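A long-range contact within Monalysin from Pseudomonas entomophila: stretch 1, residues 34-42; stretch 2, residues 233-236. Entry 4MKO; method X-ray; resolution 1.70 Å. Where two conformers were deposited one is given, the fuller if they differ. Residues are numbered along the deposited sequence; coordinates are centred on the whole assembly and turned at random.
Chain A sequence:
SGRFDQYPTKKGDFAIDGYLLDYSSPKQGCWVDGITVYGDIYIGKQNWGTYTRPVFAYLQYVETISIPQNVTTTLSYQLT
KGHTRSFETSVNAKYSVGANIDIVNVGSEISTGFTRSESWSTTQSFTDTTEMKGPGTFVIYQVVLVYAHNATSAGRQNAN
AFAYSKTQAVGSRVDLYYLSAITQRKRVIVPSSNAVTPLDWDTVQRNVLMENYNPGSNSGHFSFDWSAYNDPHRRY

Stretch 1, residues 34-42: GITVYGDIY
Stretch 2 (233-236) HRRY

A glycine in a strand can seat an aromatic ring from a chain end; in Monalysin the ring of Tyr236, the C-terminal residue, lies over Gly39 CA, 3.7 Å from the ring centroid and 22° off the normal. A CB on Gly39 would fall 2.5 Å from Tyr236 CE2, so the close CH-pi contact depends on the bare backbone.

Gly39 is fully extended (phi/psi 176/-179) in the strand that begins at Val37 and runs on past Tyr42. The final residues run alongside in the same direction, with CA atoms of Val37 and Arg234 4.8 Å apart, Tyr38 and Arg235 4.9 Å, Gly39 and Tyr236 5.2 Å. A single bridge joins Tyr38 (-136/133) to Arg235 (-110/129): Tyr38 N donates to Arg234 O (2.9 Å) and Tyr236 N to Tyr38 O (3.1 Å).

Tyr236 (chi1 69°, p; chi2 88°) reaches along the strand, its hydroxyl OH donating to the carbonyl Asp40 O at 2.7 Å, while Val37 CG2 makes apolar contact with its CE2 at 4.0 Å. Arg234 (m, t, m, chi4 138°) reaches back to Thr36, just before the strand; its cationic NH1 donates to the carbonyl Thr36 O at 3.1 Å. Arg235 (m, t, p, chi4 101°) lays a guanidinium face over Tyr38 CD1, 3.8 Å from NH1; Tyr38 is t, chi2 -88°. Two waters donate to Tyr236 O, at 2.7 and 2.8 Å; the first also donates to Tyr38 O (2.9 Å), the second accepts from Asp40 N (2.9 Å).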

# COMPACT_ATOMS: atom_id res chain seq x y z
N GLY A 34 -11.41 -0.77 3.94
CA GLY A 34 -11.40 -2.10 3.33
C GLY A 34 -11.73 -3.17 4.34
O GLY A 34 -11.72 -2.92 5.55
N ILE A 35 -12.01 -4.39 3.84
CA ILE A 35 -12.36 -5.53 4.70
C ILE A 35 -11.12 -6.20 5.30
O ILE A 35 -10.01 -6.07 4.77
CB ILE A 35 -13.23 -6.58 3.93
CG1 ILE A 35 -12.46 -7.20 2.74
CG2 ILE A 35 -14.61 -5.96 3.49
CD1 ILE A 35 -12.85 -8.65 2.43
N THR A 36 -11.34 -6.98 6.36
CA THR A 36 -10.30 -7.79 6.94
C THR A 36 -10.48 -9.23 6.46
O THR A 36 -11.62 -9.73 6.40
CB THR A 36 -10.33 -7.74 8.49
OG1 THR A 36 -10.22 -6.38 8.94
CG2 THR A 36 -9.22 -8.60 9.11
N VAL A 37 -9.38 -9.88 6.09
CA VAL A 37 -9.35 -11.31 5.70
C VAL A 37 -8.37 -12.04 6.61
O VAL A 37 -7.61 -11.39 7.32
CB VAL A 37 -9.01 -11.55 4.21
CG1 VAL A 37 -10.04 -10.88 3.29
CG2 VAL A 37 -7.57 -11.14 3.88
N TYR A 38 -8.40 -13.38 6.59
CA TYR A 38 -7.52 -14.18 7.44
C TYR A 38 -6.93 -15.33 6.64
O TYR A 38 -7.66 -16.05 5.97
CB TYR A 38 -8.27 -14.71 8.68
CG TYR A 38 -7.39 -15.53 9.59
CD1 TYR A 38 -7.23 -16.90 9.40
CD2 TYR A 38 -6.73 -14.94 10.67
CE1 TYR A 38 -6.42 -17.66 10.24
CE2 TYR A 38 -5.89 -15.69 11.50
CZ TYR A 38 -5.74 -17.05 11.28
OH TYR A 38 -4.94 -17.80 12.10
N GLY A 39 -5.63 -15.51 6.76
CA GLY A 39 -4.93 -16.59 6.08
C GLY A 39 -3.44 -16.53 6.31
O GLY A 39 -2.95 -15.62 7.00
N ASP A 40 -2.72 -17.47 5.70
CA ASP A 40 -1.28 -17.56 5.85
C ASP A 40 -0.47 -16.46 5.19
O ASP A 40 -0.76 -16.05 4.06
CB ASP A 40 -0.76 -18.90 5.29
CG ASP A 40 -1.08 -20.13 6.13
OD1 ASP A 40 -1.38 -19.97 7.34
OD2 ASP A 40 -1.00 -21.25 5.58
N ILE A 41 0.60 -16.04 5.89
CA ILE A 41 1.66 -15.18 5.39
C ILE A 41 2.93 -15.79 5.95
O ILE A 41 2.98 -16.13 7.14
CB ILE A 41 1.52 -13.67 5.71
CG1 ILE A 41 0.22 -13.08 5.09
CG2 ILE A 41 2.76 -12.90 5.22
CD1 ILE A 41 0.14 -11.48 5.05
N TYR A 42 3.92 -16.00 5.08
CA TYR A 42 5.20 -16.57 5.45
C TYR A 42 6.12 -15.45 5.92
O TYR A 42 6.44 -14.55 5.15
CB TYR A 42 5.83 -17.34 4.27
CG TYR A 42 7.06 -18.14 4.65
CD1 TYR A 42 8.31 -17.52 4.74
CD2 TYR A 42 6.99 -19.50 4.90
CE1 TYR A 42 9.45 -18.25 5.09
CE2 TYR A 42 8.12 -20.24 5.24
CZ TYR A 42 9.35 -19.61 5.35
OH TYR A 42 10.47 -20.32 5.69
N HIS A 233 -15.99 -16.95 3.72
CA HIS A 233 -15.78 -16.12 2.53
C HIS A 233 -14.61 -15.14 2.67
O HIS A 233 -14.11 -14.63 1.66
CB HIS A 233 -17.07 -15.42 2.11
CG HIS A 233 -18.18 -16.39 1.83
ND1 HIS A 233 -18.03 -17.42 0.91
CD2 HIS A 233 -19.42 -16.47 2.38
CE1 HIS A 233 -19.18 -18.08 0.93
NE2 HIS A 233 -20.05 -17.54 1.79
N ARG A 234 -14.12 -14.92 3.91
CA ARG A 234 -12.96 -14.04 4.14
C ARG A 234 -11.70 -14.78 4.63
O ARG A 234 -10.75 -14.16 5.10
CB ARG A 234 -13.33 -12.87 5.06
CG ARG A 234 -14.31 -11.92 4.38
CD ARG A 234 -14.61 -10.71 5.23
NE ARG A 234 -15.48 -11.04 6.36
CZ ARG A 234 -15.33 -10.57 7.60
NH1 ARG A 234 -14.28 -9.80 7.90
NH2 ARG A 234 -16.21 -10.86 8.54
N ARG A 235 -11.67 -16.11 4.45
CA ARG A 235 -10.51 -16.93 4.77
C ARG A 235 -9.93 -17.41 3.44
O ARG A 235 -10.67 -17.90 2.58
CB ARG A 235 -10.93 -18.13 5.65
CG ARG A 235 -11.50 -17.75 7.04
CD ARG A 235 -11.80 -18.97 7.89
NE ARG A 235 -10.60 -19.79 8.08
CZ ARG A 235 -9.85 -19.80 9.17
NH1 ARG A 235 -10.21 -19.08 10.23
NH2 ARG A 235 -8.76 -20.55 9.23
N TYR A 236 -8.63 -17.23 3.24
CA TYR A 236 -8.01 -17.65 1.99
C TYR A 236 -7.01 -18.77 2.20
O TYR A 236 -6.62 -19.01 3.36
CB TYR A 236 -7.38 -16.45 1.26
CG TYR A 236 -6.16 -15.87 1.96
CD1 TYR A 236 -4.89 -16.36 1.69
CD2 TYR A 236 -6.28 -14.81 2.86
CE1 TYR A 236 -3.76 -15.83 2.32
CE2 TYR A 236 -5.16 -14.26 3.47
CZ TYR A 236 -3.90 -14.78 3.22
OH TYR A 236 -2.80 -14.25 3.84
OXT TYR A 236 -6.59 -19.39 1.20
O HOH W 1 -7.63 -18.93 5.90
O HOH W 2 -3.96 -19.50 3.98